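Local coordinates for uncharacterized protein VP1736 (Vibrio parahaemolyticus, PDB 3LXQ) that is of unknown function but contains a sulfatase-family domain of the alkaline phosphatase superfamily, at residues S61-F66 and N75-T80; L351-V356 and D366-L371. All coordinates share one frame; numbering follows the deposited sequence.

Contact 1: residues S61-F66 and N75-T80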
ATOM      1  N   SER A  61       3.330  17.936   1.577  1.00 30.46           N
ATOM      2  CA  SER A  61       3.714  16.803   0.723  1.00 29.71           C
ATOM      3  C   SER A  61       5.245  16.659   0.535  1.00 29.86           C
ATOM      4  O   SER A  61       5.769  15.536   0.514  1.00 29.59           O
ATOM      5  CB  SER A  61       3.008  16.886  -0.645  1.00 29.40           C
ATOM      6  OG  SER A  61       3.667  17.782  -1.532  1.00 28.53           O
ATOM      7  N   THR A  62       5.940  17.797   0.433  1.00 29.97           N
ATOM      8  CA  THR A  62       7.382  17.893   0.086  1.00 30.64           C
ATOM      9  C   THR A  62       7.667  17.660  -1.406  1.00 31.32           C
ATOM     10  O   THR A  62       8.820  17.686  -1.839  1.00 32.89           O
ATOM     11  CB  THR A  62       8.355  17.014   0.953  1.00 31.33           C
ATOM     12  OG1 THR A  62       8.325  15.646   0.519  1.00 30.84           O
ATOM     13  CG2 THR A  62       8.050  17.114   2.471  1.00 30.84           C
ATOM     14  N   LYS A  63       6.621  17.450  -2.190  1.00 31.28           N
ATOM     15  CA  LYS A  63       6.767  17.330  -3.641  1.00 32.69           C
ATOM     16  C   LYS A  63       7.258  18.656  -4.236  1.00 34.23           C
ATOM     17  O   LYS A  63       7.113  19.697  -3.619  1.00 33.71           O
ATOM     18  CB  LYS A  63       5.455  16.884  -4.287  1.00 32.12           C
ATOM     19  CG  LYS A  63       4.843  15.613  -3.699  1.00 32.23           C
ATOM     20  CD  LYS A  63       5.797  14.421  -3.702  1.00 32.06           C
ATOM     21  CE  LYS A  63       5.704  13.644  -5.013  1.00 34.03           C
ATOM     22  NZ  LYS A  63       6.591  12.456  -4.980  1.00 35.30           N
ATOM     23  N   ILE A  64       7.861  18.603  -5.420  1.00 36.58           N
ATOM     24  CA  ILE A  64       8.412  19.788  -6.053  1.00 39.23           C
ATOM     25  C   ILE A  64       7.992  19.837  -7.527  1.00 41.37           C
ATOM     26  O   ILE A  64       7.489  18.842  -8.060  1.00 40.56           O
ATOM     27  CB  ILE A  64       9.960  19.851  -5.884  1.00 41.36           C
ATOM     28  CG1 ILE A  64      10.630  18.545  -6.341  1.00 42.64           C
ATOM     29  CG2 ILE A  64      10.334  20.104  -4.411  1.00 40.63           C
ATOM     30  CD1 ILE A  64      10.965  18.478  -7.834  1.00 46.57           C
ATOM     31  N   ASP A  65       8.188  20.994  -8.161  1.00 43.70           N
ATOM     32  CA  ASP A  65       7.841  21.229  -9.568  1.00 47.06           C
ATOM     33  C   ASP A  65       6.351  20.994  -9.833  1.00 46.49           C
ATOM     34  O   ASP A  65       5.987  20.241 -10.739  1.00 47.47           O
ATOM     35  CB  ASP A  65       8.743  20.408 -10.524  1.00 48.26           C
ATOM     36  CG  ASP A  65       8.727  20.931 -11.963  1.00 53.27           C
ATOM     37  OD1 ASP A  65       8.236  22.055 -12.211  1.00 53.72           O
ATOM     38  OD2 ASP A  65       9.218  20.211 -12.861  1.00 56.34           O
ATOM     39  N   PHE A  66       5.502  21.652  -9.039  1.00 47.64           N
ATOM     40  CA  PHE A  66       4.049  21.563  -9.190  1.00 47.89           C
ATOM     41  C   PHE A  66       3.572  22.303 -10.450  1.00 52.02           C
ATOM     42  O   PHE A  66       4.168  23.296 -10.853  1.00 54.26           O
ATOM     43  CB  PHE A  66       3.338  22.142  -7.958  1.00 46.67           C
ATOM     44  CG  PHE A  66       3.342  21.238  -6.745  1.00 43.20           C
ATOM     45  CD1 PHE A  66       2.434  20.180  -6.634  1.00 41.02           C
ATOM     46  CD2 PHE A  66       4.231  21.465  -5.695  1.00 42.02           C
ATOM     47  CE1 PHE A  66       2.422  19.352  -5.503  1.00 37.76           C
ATOM     48  CE2 PHE A  66       4.229  20.640  -4.550  1.00 38.19           C
ATOM     49  CZ  PHE A  66       3.322  19.585  -4.456  1.00 36.85           C
ATOM     50  N   ASN A  75       2.794  17.074 -10.248  1.00 40.15           N
ATOM     51  CA  ASN A  75       4.196  17.383  -9.942  1.00 40.00           C
ATOM     52  C   ASN A  75       5.149  16.463 -10.685  1.00 40.80           C
ATOM     53  O   ASN A  75       4.824  15.300 -10.955  1.00 40.50           O
ATOM     54  CB  ASN A  75       4.481  17.321  -8.429  1.00 36.77           C
ATOM     55  CG  ASN A  75       4.212  15.944  -7.829  1.00 34.05           C
ATOM     56  OD1 ASN A  75       3.095  15.639  -7.389  1.00 33.42           O
ATOM     57  ND2 ASN A  75       5.236  15.117  -7.792  1.00 31.38           N
ATOM     58  N   SER A  76       6.327  16.984 -11.002  1.00 41.95           N
ATOM     59  CA  SER A  76       7.336  16.206 -11.688  1.00 43.20           C
ATOM     60  C   SER A  76       8.384  15.717 -10.714  1.00 41.48           C
ATOM     61  O   SER A  76       8.956  16.498  -9.948  1.00 41.14           O
ATOM     62  CB  SER A  76       7.997  17.020 -12.800  1.00 46.46           C
ATOM     63  OG  SER A  76       7.087  17.207 -13.864  1.00 50.32           O
ATOM     64  N   ASN A  77       8.636  14.419 -10.765  1.00 40.57           N
ATOM     65  CA  ASN A  77       9.658  13.809  -9.949  1.00 40.21           C
ATOM     66  C   ASN A  77      10.532  12.906 -10.813  1.00 41.30           C
ATOM     67  O   ASN A  77      10.056  11.875 -11.293  1.00 40.92           O
ATOM     68  CB  ASN A  77       9.022  13.008  -8.805  1.00 37.51           C
ATOM     69  CG  ASN A  77      10.054  12.450  -7.844  1.00 38.60           C
ATOM     70  OD1 ASN A  77      10.040  11.258  -7.489  1.00 38.92           O
ATOM     71  ND2 ASN A  77      10.962  13.305  -7.426  1.00 40.48           N
ATOM     72  N   PRO A  78      11.807  13.295 -11.030  1.00 43.29           N
ATOM     73  CA  PRO A  78      12.672  12.388 -11.789  1.00 44.96           C
ATOM     74  C   PRO A  78      13.095  11.184 -10.942  1.00 43.32           C
ATOM     75  O   PRO A  78      13.335  11.311  -9.737  1.00 41.39           O
ATOM     76  CB  PRO A  78      13.885  13.258 -12.178  1.00 47.53           C
ATOM     77  CG  PRO A  78      13.751  14.556 -11.407  1.00 47.13           C
ATOM     78  CD  PRO A  78      12.527  14.484 -10.532  1.00 43.54           C
ATOM     79  N   ALA A  79      13.156  10.023 -11.577  1.00 44.00           N
ATOM     80  CA  ALA A  79      13.541   8.798 -10.900  1.00 43.14           C
ATOM     81  C   ALA A  79      14.986   8.856 -10.416  1.00 44.35           C
ATOM     82  O   ALA A  79      15.854   9.400 -11.100  1.00 46.41           O
ATOM     83  CB  ALA A  79      13.340   7.604 -11.823  1.00 44.06           C
ATOM     84  N   THR A  80      15.219   8.294  -9.230  1.00 43.09           N
ATOM     85  CA  THR A  80      16.556   8.124  -8.675  1.00 44.17           C
ATOM     86  C   THR A  80      17.353   7.162  -9.537  1.00 46.91           C
ATOM     87  O   THR A  80      18.433   7.503 -10.014  1.00 49.50           O
ATOM     88  CB  THR A  80      16.485   7.641  -7.222  1.00 41.71           C
ATOM     89  OG1 THR A  80      15.920   8.684  -6.423  1.00 40.01           O
ATOM     90  CG2 THR A  80      17.855   7.287  -6.680  1.00 43.43           C
TER
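Phe66 and Asn75 bring the two backbones together in a single beta bridge, their CA atoms 4.2 Å apart. One step on, the backbone N of Ser76 donates to Asp65 O at 3.3 Å, the N-H...O angle 152°. The same oxygen also receives a CA-H...O contact from Asn75. Beside the bridge the CB of Asn75 lies over one face of the Phe66 ring, 3.9 Å from CD1, and the two side chains run alongside each other in the same direction. Asn75 belongs to strand 75-77, which pairs antiparallel with strand 358-360; the loop after helix 50-61 meets this small two-stranded sheet at the surface through the one bridge. Two successive kinks (chi2 -55°, chi3 -88°) fold the Lys63 chain across the Asn75 amide before NZ reaches Gly364 O. Asp65 puts OD2 3.4 Å from Ser76 CB, and Ile64 lays CD1 3.5 Å from Ser76 O. Upstream, Ser61 OG accepts from Lys63 N at 3.0 Å in an ST turn at the helix end, and this hydroxyl also meets the edge of the Phe66 ring in its plane.

Contact 2: residues L351-V356 and D366-L371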
ATOM      1  N   LEU A 351       8.349   3.835  -8.506  1.00 38.08           N
ATOM      2  CA  LEU A 351       8.616   4.414  -9.833  1.00 39.23           C
ATOM      3  C   LEU A 351      10.039   4.953  -9.933  1.00 40.89           C
ATOM      4  O   LEU A 351      10.709   4.824 -10.971  1.00 42.25           O
ATOM      5  CB  LEU A 351       7.636   5.543 -10.157  1.00 37.93           C
ATOM      6  CG  LEU A 351       6.179   5.210 -10.478  1.00 37.50           C
ATOM      7  CD1 LEU A 351       5.477   6.487 -10.888  1.00 37.28           C
ATOM      8  CD2 LEU A 351       6.037   4.132 -11.568  1.00 40.16           C
ATOM      9  N   SER A 352      10.488   5.560  -8.842  1.00 40.43           N
ATOM     10  CA  SER A 352      11.807   6.150  -8.777  1.00 42.13           C
ATOM     11  C   SER A 352      12.853   5.053  -8.817  1.00 44.19           C
ATOM     12  O   SER A 352      13.890   5.209  -9.473  1.00 46.26           O
ATOM     13  CB  SER A 352      11.938   7.004  -7.511  1.00 40.82           C
ATOM     14  OG  SER A 352      13.085   7.844  -7.549  1.00 42.90           O
ATOM     15  N   LEU A 353      12.578   3.940  -8.133  1.00 44.14           N
ATOM     16  CA  LEU A 353      13.503   2.796  -8.102  1.00 46.36           C
ATOM     17  C   LEU A 353      13.606   2.047  -9.426  1.00 48.21           C
ATOM     18  O   LEU A 353      14.659   1.473  -9.748  1.00 50.53           O
ATOM     19  CB  LEU A 353      13.125   1.817  -6.988  1.00 45.43           C
ATOM     20  CG  LEU A 353      13.545   2.217  -5.575  1.00 44.85           C
ATOM     21  CD1 LEU A 353      12.770   1.431  -4.521  1.00 44.42           C
ATOM     22  CD2 LEU A 353      15.053   2.040  -5.404  1.00 47.48           C
ATOM     23  N   ILE A 354      12.517   2.039 -10.191  1.00 47.81           N
ATOM     24  CA  ILE A 354      12.488   1.271 -11.448  1.00 49.27           C
ATOM     25  C   ILE A 354      12.940   2.084 -12.667  1.00 50.19           C
ATOM     26  O   ILE A 354      12.968   1.570 -13.791  1.00 51.33           O
ATOM     27  CB  ILE A 354      11.113   0.583 -11.708  1.00 48.11           C
ATOM     28  CG1 ILE A 354       9.995   1.609 -11.916  1.00 45.68           C
ATOM     29  CG2 ILE A 354      10.791  -0.414 -10.588  1.00 47.96           C
ATOM     30  CD1 ILE A 354       8.692   1.011 -12.436  1.00 44.01           C
ATOM     31  N   GLY A 355      13.269   3.349 -12.432  1.00 49.14           N
ATOM     32  CA  GLY A 355      13.759   4.232 -13.488  1.00 50.18           C
ATOM     33  C   GLY A 355      12.695   4.941 -14.304  1.00 49.13           C
ATOM     34  O   GLY A 355      12.941   5.312 -15.445  1.00 49.60           O
ATOM     35  N   VAL A 356      11.510   5.138 -13.730  1.00 41.92           N
ATOM     36  CA  VAL A 356      10.440   5.844 -14.448  1.00 43.13           C
ATOM     37  C   VAL A 356      10.207   7.240 -13.888  1.00 41.65           C
ATOM     38  O   VAL A 356       9.800   7.385 -12.724  1.00 39.08           O
ATOM     39  CB  VAL A 356       9.105   5.039 -14.464  1.00 43.99           C
ATOM     40  CG1 VAL A 356       7.987   5.848 -15.126  1.00 44.54           C
ATOM     41  CG2 VAL A 356       9.291   3.724 -15.205  1.00 46.89           C
ATOM     42  N   ASP A 366       8.740  10.274  -2.544  1.00 26.34           N
ATOM     43  CA  ASP A 366       9.750   9.415  -3.153  1.00 27.27           C
ATOM     44  C   ASP A 366      10.797   9.235  -2.080  1.00 27.18           C
ATOM     45  O   ASP A 366      11.602  10.131  -1.807  1.00 27.99           O
ATOM     46  CB  ASP A 366      10.342  10.085  -4.389  1.00 27.45           C
ATOM     47  CG  ASP A 366      11.505   9.296  -5.013  1.00 29.45           C
ATOM     48  OD1 ASP A 366      11.964   8.281  -4.440  1.00 29.75           O
ATOM     49  OD2 ASP A 366      11.973   9.712  -6.100  1.00 29.11           O
ATOM     50  N   LEU A 367      10.787   8.074  -1.454  1.00 27.65           N
ATOM     51  CA  LEU A 367      11.612   7.881  -0.262  1.00 28.16           C
ATOM     52  C   LEU A 367      13.031   7.421  -0.593  1.00 29.39           C
ATOM     53  O   LEU A 367      13.818   7.142   0.312  1.00 29.63           O
ATOM     54  CB  LEU A 367      10.919   6.948   0.732  1.00 27.60           C
ATOM     55  CG  LEU A 367       9.635   7.543   1.327  1.00 27.77           C
ATOM     56  CD1 LEU A 367       8.755   6.477   1.963  1.00 25.34           C
ATOM     57  CD2 LEU A 367       9.927   8.698   2.300  1.00 27.45           C
ATOM     58  N   THR A 368      13.349   7.361  -1.886  1.00 30.63           N
ATOM     59  CA  THR A 368      14.728   7.160  -2.316  1.00 32.97           C
ATOM     60  C   THR A 368      15.514   8.451  -2.079  1.00 33.00           C
ATOM     61  O   THR A 368      16.743   8.455  -2.120  1.00 33.97           O
ATOM     62  CB  THR A 368      14.857   6.781  -3.814  1.00 34.01           C
ATOM     63  OG1 THR A 368      14.400   7.865  -4.628  1.00 34.07           O
ATOM     64  CG2 THR A 368      14.095   5.494  -4.147  1.00 35.73           C
ATOM     65  N   LYS A 369      14.780   9.532  -1.822  1.00 31.90           N
ATOM     66  CA  LYS A 369      15.344  10.850  -1.610  1.00 31.82           C
ATOM     67  C   LYS A 369      15.175  11.264  -0.153  1.00 31.70           C
ATOM     68  O   LYS A 369      14.300  10.723   0.541  1.00 31.43           O
ATOM     69  CB  LYS A 369      14.684  11.865  -2.555  1.00 30.70           C
ATOM     70  CG  LYS A 369      14.963  11.539  -4.024  1.00 32.72           C
ATOM     71  CD  LYS A 369      14.174  12.407  -4.976  1.00 31.48           C
ATOM     72  CE  LYS A 369      14.674  12.175  -6.392  1.00 34.69           C
ATOM     73  NZ  LYS A 369      13.690  12.622  -7.399  1.00 35.60           N
ATOM     74  N   PRO A 370      16.006  12.229   0.309  1.00 32.16           N
ATOM     75  CA  PRO A 370      15.996  12.663   1.702  1.00 32.20           C
ATOM     76  C   PRO A 370      14.653  13.199   2.135  1.00 30.69           C
ATOM     77  O   PRO A 370      13.915  13.784   1.350  1.00 30.04           O
ATOM     78  CB  PRO A 370      17.038  13.797   1.729  1.00 32.73           C
ATOM     79  CG  PRO A 370      17.951  13.495   0.605  1.00 33.11           C
ATOM     80  CD  PRO A 370      17.039  12.952  -0.466  1.00 32.86           C
ATOM     81  N   LEU A 371      14.353  12.994   3.400  1.00 30.64           N
ATOM     82  CA  LEU A 371      13.144  13.488   3.972  1.00 30.50           C
ATOM     83  C   LEU A 371      13.532  13.899   5.375  1.00 32.12           C
ATOM     84  O   LEU A 371      14.033  13.073   6.153  1.00 32.51           O
ATOM     85  CB  LEU A 371      12.086  12.379   4.000  1.00 29.64           C
ATOM     86  CG  LEU A 371      10.720  12.764   4.583  1.00 30.18           C
ATOM     87  CD1 LEU A 371       9.923  13.619   3.613  1.00 29.10           C
ATOM     88  CD2 LEU A 371       9.924  11.522   5.022  1.00 31.27           C
TER
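Ser352 and Asp366 face each other, each CB directed at the opposite segment, and the serine hydroxyl donates to Asp366 OD2 at 2.6 Å. It meets that oxygen on the syn side, 24° out of the carboxylate plane. With OG anti to the backbone N (chi1 -166°), the hydroxyl extends from the last turn of helix 346-353 to the carboxylate. The other carboxylate oxygen, OD1, turns back on its own loop: it accepts from Thr368 N at 3.0 Å on the anti side, forming an Asx turn. Thr368 OG1 also donates to it, though the modelled 2.5 Å is so short that the exact length is doubtful. These bonds lie within a type I beta turn from Asp366 to Lys369. Thr368 has its two branches divided between polar and apolar neighbours. OG1 lies 3.2 Å from Ser352 OG, while CG2 packs 3.6 Å from Leu353 CG, the leucine and threonine side chains running antiparallel, flank to flank. Trp121 of strand 121-127 touches both. Beyond Leu353 the helix closes in a Schellman motif, with Gly355 at positive phi. Lys369 NZ makes a long salt bridge of 3.6 Å to Asp366 OD2, while the ammonium also bonds Pro78 O. Several donors thus converge on one buried carboxylate, which would probably stabilise its ionised form and fix its rotation, tying the loop to the helix end.

Overall arrangement
Contact 1 is complete in sequence well before contact 2 begins, yet their centres lie only about 10 Å apart. They meet through Asn77 to Thr80. Thr80 OG1 and Thr368 OG1 are 2.5 Å apart in a probable hydrogen bond, and Pro78 O probably accepts from Lys369 NZ at 2.7 Å. The backbone N of Thr80 also donates to Ser352 OG, so Ser352 and Thr368 of contact 2 are each joined to Thr80 of contact 1, the threonine pair with the caution above. Strand 358-360 lies between the two segments of contact 2 in the chain and pairs with strand 75-77 of contact 1.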